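Local coordinates for lectin 2 (PDB 4TQJ), which recognises glycans ending in a non-reducing terminal N-acetylglucosamine, as a fungal lectin of beta-propeller fold, at residues Gly110-Val113 and Glu114-Leu117; Gly166-Leu169 and Asp170-Leu173; Leu324-Gly328 and Val329-Trp333. The protein carries 1 engineered substitution. All coordinates share one frame; numbering follows the deposited sequence.

Interaction 1 of 3, residues Gly110-Val113 and Glu114-Leu117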
# COMPACT_ATOMS: atom_id res chain seq x y z
N GLY A 110 -34.93 2.99 11.68
CA GLY A 110 -34.99 2.48 13.04
C GLY A 110 -33.98 1.39 13.38
O GLY A 110 -34.27 0.47 14.14
N TRP A 111 -32.79 1.50 12.81
CA TRP A 111 -31.74 0.50 13.05
C TRP A 111 -31.19 0.63 14.45
O TRP A 111 -30.96 1.74 14.93
CB TRP A 111 -30.64 0.63 12.00
CG TRP A 111 -31.11 0.26 10.65
CD1 TRP A 111 -31.88 1.01 9.82
CD2 TRP A 111 -30.85 -0.97 9.95
NE1 TRP A 111 -32.13 0.33 8.65
CE2 TRP A 111 -31.51 -0.89 8.71
CE3 TRP A 111 -30.14 -2.13 10.27
CZ2 TRP A 111 -31.47 -1.92 7.77
CZ3 TRP A 111 -30.09 -3.16 9.34
CH2 TRP A 111 -30.76 -3.05 8.10
N ARG A 112 -30.97 -0.50 15.11
CA ARG A 112 -30.48 -0.55 16.48
C ARG A 112 -29.29 -1.51 16.62
O ARG A 112 -29.33 -2.64 16.13
CB ARG A 112 -31.59 -1.03 17.43
CG ARG A 112 -32.80 -0.09 17.54
CD ARG A 112 -32.42 1.19 18.27
NE ARG A 112 -33.52 2.16 18.32
CZ ARG A 112 -33.80 3.02 17.35
NH1 ARG A 112 -33.08 3.03 16.24
NH2 ARG A 112 -34.82 3.86 17.49
N VAL A 113 -28.24 -1.06 17.30
CA VAL A 113 -27.08 -1.91 17.56
C VAL A 113 -27.48 -3.16 18.36
O VAL A 113 -26.84 -4.22 18.24
CB VAL A 113 -25.98 -1.10 18.31
CG1 VAL A 113 -24.95 -2.02 18.95
CG2 VAL A 113 -25.33 -0.10 17.37
N GLU A 114 -28.55 -3.05 19.15
CA GLU A 114 -29.03 -4.17 19.98
C GLU A 114 -29.84 -5.23 19.22
O GLU A 114 -30.12 -6.31 19.76
CB GLU A 114 -29.90 -3.64 21.12
CG GLU A 114 -29.21 -2.60 22.00
CD GLU A 114 -29.38 -1.16 21.50
OE1 GLU A 114 -29.90 -0.95 20.38
OE2 GLU A 114 -29.00 -0.23 22.24
N LYS A 115 -30.23 -4.93 17.99
CA LYS A 115 -31.14 -5.80 17.24
C LYS A 115 -30.61 -6.19 15.86
O LYS A 115 -30.89 -7.27 15.35
CB LYS A 115 -32.51 -5.13 17.08
CG LYS A 115 -33.12 -4.59 18.38
CD LYS A 115 -34.46 -3.90 18.13
CE LYS A 115 -35.53 -4.89 17.68
NZ LYS A 115 -36.88 -4.26 17.44
N HIS A 116 -29.83 -5.29 15.26
CA HIS A 116 -29.45 -5.44 13.87
C HIS A 116 -27.93 -5.48 13.65
O HIS A 116 -27.14 -5.08 14.50
CB HIS A 116 -30.06 -4.30 13.05
CG HIS A 116 -31.49 -4.03 13.39
ND1 HIS A 116 -31.91 -2.87 13.99
CD2 HIS A 116 -32.60 -4.79 13.22
CE1 HIS A 116 -33.22 -2.91 14.18
NE2 HIS A 116 -33.66 -4.07 13.72
N LEU A 117 -27.55 -5.99 12.48
CA LEU A 117 -26.16 -5.98 12.02
C LEU A 117 -26.09 -5.21 10.72
O LEU A 117 -26.93 -5.39 9.85
CB LEU A 117 -25.68 -7.41 11.76
CG LEU A 117 -25.71 -8.33 12.97
CD1 LEU A 117 -25.65 -9.80 12.56
CD2 LEU A 117 -24.58 -7.96 13.91
O HOH W 1 -25.02 -5.22 16.33
O HOH W 2 -28.78 1.28 19.01

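Interaction 2 of 3, residues Gly166-Leu169 and Asp170-Leu173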
# COMPACT_ATOMS: atom_id res chain seq x y z
N GLY A 166 -36.99 -14.27 14.13
CA GLY A 166 -36.55 -14.37 15.51
C GLY A 166 -35.05 -14.44 15.71
O GLY A 166 -34.59 -15.03 16.68
N TRP A 167 -34.28 -13.84 14.80
CA TRP A 167 -32.83 -13.80 15.00
C TRP A 167 -32.46 -12.81 16.12
O TRP A 167 -32.98 -11.69 16.19
CB TRP A 167 -32.10 -13.53 13.68
CG TRP A 167 -32.24 -14.71 12.75
CD1 TRP A 167 -33.33 -15.02 11.99
CD2 TRP A 167 -31.28 -15.75 12.53
NE1 TRP A 167 -33.10 -16.19 11.29
CE2 TRP A 167 -31.85 -16.65 11.60
CE3 TRP A 167 -29.99 -16.00 13.00
CZ2 TRP A 167 -31.17 -17.79 11.14
CZ3 TRP A 167 -29.31 -17.13 12.55
CH2 TRP A 167 -29.91 -18.01 11.63
N ARG A 168 -31.59 -13.27 17.01
CA ARG A 168 -31.20 -12.52 18.20
C ARG A 168 -29.69 -12.51 18.40
O ARG A 168 -29.02 -13.55 18.30
CB ARG A 168 -31.84 -13.13 19.45
CG ARG A 168 -33.36 -13.14 19.45
CD ARG A 168 -33.93 -11.73 19.66
NE ARG A 168 -35.39 -11.73 19.72
CZ ARG A 168 -36.18 -11.60 18.66
NH1 ARG A 168 -35.66 -11.47 17.45
NH2 ARG A 168 -37.50 -11.61 18.81
N LEU A 169 -29.16 -11.34 18.73
CA LEU A 169 -27.75 -11.19 19.00
C LEU A 169 -27.30 -11.95 20.24
O LEU A 169 -26.13 -12.32 20.34
CB LEU A 169 -27.38 -9.72 19.11
CG LEU A 169 -27.52 -9.04 17.75
CD1 LEU A 169 -27.67 -7.55 17.91
CD2 LEU A 169 -26.33 -9.41 16.87
N ASP A 170 -28.22 -12.23 21.17
CA ASP A 170 -27.86 -13.04 22.33
C ASP A 170 -27.98 -14.56 22.12
O ASP A 170 -27.66 -15.34 23.02
CB ASP A 170 -28.60 -12.58 23.60
CG ASP A 170 -30.11 -12.84 23.55
OD1 ASP A 170 -30.64 -13.22 22.49
OD2 ASP A 170 -30.77 -12.64 24.59
N ARG A 171 -28.40 -14.98 20.93
CA ARG A 171 -28.62 -16.39 20.67
C ARG A 171 -27.94 -16.94 19.41
O ARG A 171 -27.55 -18.10 19.37
CB ARG A 171 -30.13 -16.66 20.60
CG ARG A 171 -30.84 -16.46 21.94
CD ARG A 171 -32.36 -16.68 21.86
NE ARG A 171 -32.71 -17.99 21.35
CZ ARG A 171 -32.73 -19.11 22.08
NH1 ARG A 171 -32.41 -19.08 23.37
NH2 ARG A 171 -33.06 -20.26 21.51
N HIS A 172 -27.79 -16.09 18.40
CA HIS A 172 -27.47 -16.51 17.04
C HIS A 172 -26.31 -15.72 16.45
O HIS A 172 -25.96 -14.65 16.96
CB HIS A 172 -28.71 -16.34 16.15
CG HIS A 172 -29.95 -16.90 16.78
ND1 HIS A 172 -31.09 -16.14 16.96
CD2 HIS A 172 -30.22 -18.11 17.31
CE1 HIS A 172 -32.02 -16.88 17.55
NE2 HIS A 172 -31.51 -18.08 17.78
N LEU A 173 -25.72 -16.24 15.38
CA LEU A 173 -24.62 -15.59 14.68
C LEU A 173 -24.92 -15.46 13.20
O LEU A 173 -25.45 -16.38 12.59
CB LEU A 173 -23.33 -16.39 14.85
CG LEU A 173 -22.86 -16.58 16.30
CD1 LEU A 173 -21.84 -17.70 16.37
CD2 LEU A 173 -22.29 -15.27 16.86
O HOH W 3 -24.36 -12.81 18.32

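Interaction 3 of 3, residues Leu324-Gly328 and Val329-Trp333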
# COMPACT_ATOMS: atom_id res chain seq x y z
N LEU A 324 3.99 -17.81 23.18
CA LEU A 324 4.40 -16.46 23.52
C LEU A 324 3.95 -16.15 24.92
O LEU A 324 2.75 -16.15 25.20
CB LEU A 324 3.76 -15.47 22.53
CG LEU A 324 4.16 -14.00 22.60
CD1 LEU A 324 5.64 -13.84 22.41
CD2 LEU A 324 3.40 -13.17 21.58
N LYS A 325 4.91 -15.88 25.81
CA LYS A 325 4.61 -15.63 27.21
C LYS A 325 4.25 -14.17 27.47
O LYS A 325 4.89 -13.48 28.28
CB LYS A 325 5.80 -16.06 28.09
CG LYS A 325 6.13 -17.55 27.99
CD LYS A 325 7.47 -17.89 28.63
CE LYS A 325 7.63 -19.39 28.82
NZ LYS A 325 7.53 -20.13 27.54
N ASP A 326 3.20 -13.70 26.80
CA ASP A 326 2.73 -12.33 26.95
C ASP A 326 1.31 -12.20 26.42
O ASP A 326 0.77 -13.15 25.84
CB ASP A 326 3.64 -11.35 26.20
CG ASP A 326 3.86 -10.05 26.96
OD1 ASP A 326 2.91 -9.59 27.64
OD2 ASP A 326 4.98 -9.52 26.90
N PHE A 327 0.72 -11.03 26.62
CA PHE A 327 -0.62 -10.71 26.12
C PHE A 327 -1.72 -11.52 26.78
O PHE A 327 -2.83 -11.64 26.26
CB PHE A 327 -0.70 -10.90 24.60
CG PHE A 327 0.19 -9.98 23.83
CD1 PHE A 327 -0.10 -8.63 23.76
CD2 PHE A 327 1.32 -10.46 23.21
CE1 PHE A 327 0.71 -7.78 23.05
CE2 PHE A 327 2.15 -9.60 22.51
CZ PHE A 327 1.83 -8.27 22.43
N GLY A 328 -1.40 -12.10 27.94
CA GLY A 328 -2.35 -12.95 28.63
C GLY A 328 -2.88 -12.36 29.92
O GLY A 328 -2.48 -11.26 30.34
N VAL A 329 -3.77 -13.12 30.57
CA VAL A 329 -4.38 -12.66 31.81
C VAL A 329 -3.33 -12.43 32.91
O VAL A 329 -3.44 -11.49 33.70
CB VAL A 329 -5.45 -13.65 32.32
CG1 VAL A 329 -6.09 -13.14 33.62
CG2 VAL A 329 -6.52 -13.88 31.24
N GLN A 330 -2.34 -13.29 32.98
CA GLN A 330 -1.28 -13.16 33.99
C GLN A 330 -0.57 -11.81 33.88
O GLN A 330 -0.31 -11.15 34.88
CB GLN A 330 -0.29 -14.30 33.84
CG GLN A 330 0.96 -14.18 34.66
CD GLN A 330 1.91 -15.29 34.35
OE1 GLN A 330 1.50 -16.43 34.16
NE2 GLN A 330 3.19 -14.97 34.26
N GLN A 331 -0.29 -11.39 32.64
CA GLN A 331 0.38 -10.12 32.40
C GLN A 331 -0.53 -8.90 32.57
O GLN A 331 -0.09 -7.76 32.47
CB GLN A 331 1.04 -10.12 31.01
CG GLN A 331 2.12 -11.18 30.84
CD GLN A 331 1.56 -12.54 30.47
OE1 GLN A 331 0.43 -12.65 30.03
NE2 GLN A 331 2.37 -13.59 30.65
N GLY A 332 -1.81 -9.13 32.85
CA GLY A 332 -2.68 -8.02 33.18
C GLY A 332 -3.60 -7.58 32.06
O GLY A 332 -4.34 -6.61 32.21
N TRP A 333 -3.57 -8.28 30.93
CA TRP A 333 -4.44 -7.92 29.81
C TRP A 333 -5.91 -8.23 30.10
O TRP A 333 -6.23 -9.30 30.61
CB TRP A 333 -3.96 -8.62 28.53
CG TRP A 333 -2.64 -8.07 28.08
CD1 TRP A 333 -1.42 -8.32 28.64
CD2 TRP A 333 -2.40 -7.17 26.99
NE1 TRP A 333 -0.44 -7.63 27.97
CE2 TRP A 333 -1.01 -6.92 26.95
CE3 TRP A 333 -3.23 -6.56 26.04
CZ2 TRP A 333 -0.43 -6.08 26.00
CZ3 TRP A 333 -2.65 -5.72 25.09
CH2 TRP A 333 -1.26 -5.49 25.08
O HOH W 4 5.07 -12.60 31.54
O HOH W 5 2.39 -7.21 28.83

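Interaction 1 of 3, residues Gly110-Val113 and Glu114-Leu117
The carbonyl oxygen Arg112 O is held by two successive amides, accepting from His116 N at 2.8 Å and from Lys115 N. The second bond closes a type I beta turn over Val113 and Glu114, which folds the chain between strands 98-101 and 117-121 of the beta-propeller. A third bond runs the other way: Arg112 N donates to His116 ND1 at 2.8 Å, almost straight at 165° and in the plane of the imidazole. Because ND1 accepts this N-H it carries no proton itself, which leaves NE2 to carry one toward Glu136 OE1; the bonds at both ring nitrogens fix the rotation of the ring. Lys115 CB covers the centre of one imidazole face.

Trp111 comes at His116 roughly at a right angle, its CE3 3.5 Å from His116 CB. Their rings meet obliquely, the planes 66° apart. Trp111 also meets Phe104, while the guanidinium of Arg112 turns back along the loop, NH1 binding both Trp111 O and Tyr106 O, and makes a cation-pi contact with the Tyr106 ring.

One water bridges Val113 O and His116 O. Glu114 bends at chi2 (88°), which swings its carboxylate back over the turn: OE1 lies 3.4 Å from Arg112 CB, and a second water, 2.9 Å from Val113 N, is also bound by Glu114 OE1.

Interaction 2 of 3, residues Gly166-Leu169 and Asp170-Leu173
With CG set beside the backbone N (chi1 -68° in Trp167, -47° in His172), the indole and the imidazole swing into each other, Trp167 CE3 stopping 3.4 Å from His172 CB. The two side chains cross at about a right angle and their rings stay oblique, with centroids 5.2 Å apart. The same setting of His172 presents ND1 to the amide of Arg168, and Arg168 N donates to it at 2.9 Å from a position tilted a little out of the ring plane. Gly166 O lies by the ring edge as well, 3.3 Å from His172 CE1, and Arg171 CB lies over the centre of one face. At the far end of the imidazole, NE2 bonds to Asp192, whose OD1 also takes a salt bridge from Arg171 NH2; the shared carboxylate probably steadies both side chains.

The backbone here makes a type I beta turn centred on Leu169 and Asp170, in the connection that leads into strand 173-177 of a propeller blade. Arg168 O receives Arg171 N at 3.1 Å and His172 N at 2.8 Å. A water joins Leu169 O to His172 O. Asp170 places CG between its N and carbonyl carbon (chi1 68°), and its side chain runs alongside that of Arg168, OD1 touching Arg168 CB at 3.3 Å. Arg168 NH1 bonds Trp167 O and Tyr162 O, and the guanidinium makes a cation-pi contact with the Tyr162 ring.

Interaction 3 of 3, residues Leu324-Gly328 and Val329-Trp333
Phe327 has left-handed backbone angles (phi 67°) although it is not a glycine, and its CA lies over the face of the five-membered ring of Trp333, a CH-pi contact 3.6 Å from CA to the ring centroid. Its ring runs alongside the indole: Phe327 CD1 lies 3.4 Å from Trp333 CZ2, over one face and toward the rim, with the ring planes oblique. Asp326 OD1 takes Phe327 N through its anti lone pair. The same oxygen is linked to Trp333 NE1 by a water.

Gln331, bent at chi2 (83°), curls back so that OE1 accepts from Gly328 N at 2.8 Å, 29° out of the carbonyl plane, and also comes within 3.1 Å of Gly328 CA, close against a residue without a side chain. Gly328 O in turn receives Trp333 N at 3.2 Å, spanning the type I beta turn Val329-Gly332. Gln331 NE2 goes on to Ala304 O.

The loop connects two blades of the propeller, leaving strand 321-324 and leading to strand 339-343; Phe327 touches Val306 of strand 306-309 and Leu362 of strand 361-364.

Overall arrangement
Interactions 1 and 2 are near copies, equivalent connections leading from one propeller blade into the next, and they adjoin: Leu169 of interaction 2 packs its methyl carbons against the turn of Val113-Lys115 and against Leu117. Interaction 3, at 324-333, occupies the earlier part of such a connection and lies apart, its nearest atoms about 21 Å from interaction 2. All three combine buried aromatic residues with exposed turn residues. In the first two a histidine accepts a backbone N-H and is tied to an acid elsewhere in the chain; in the third a glutamine amide takes that accepting role, and Trp333 meets Phe327 through a CH-pi contact, its histidine partner His338 lying outside the segments.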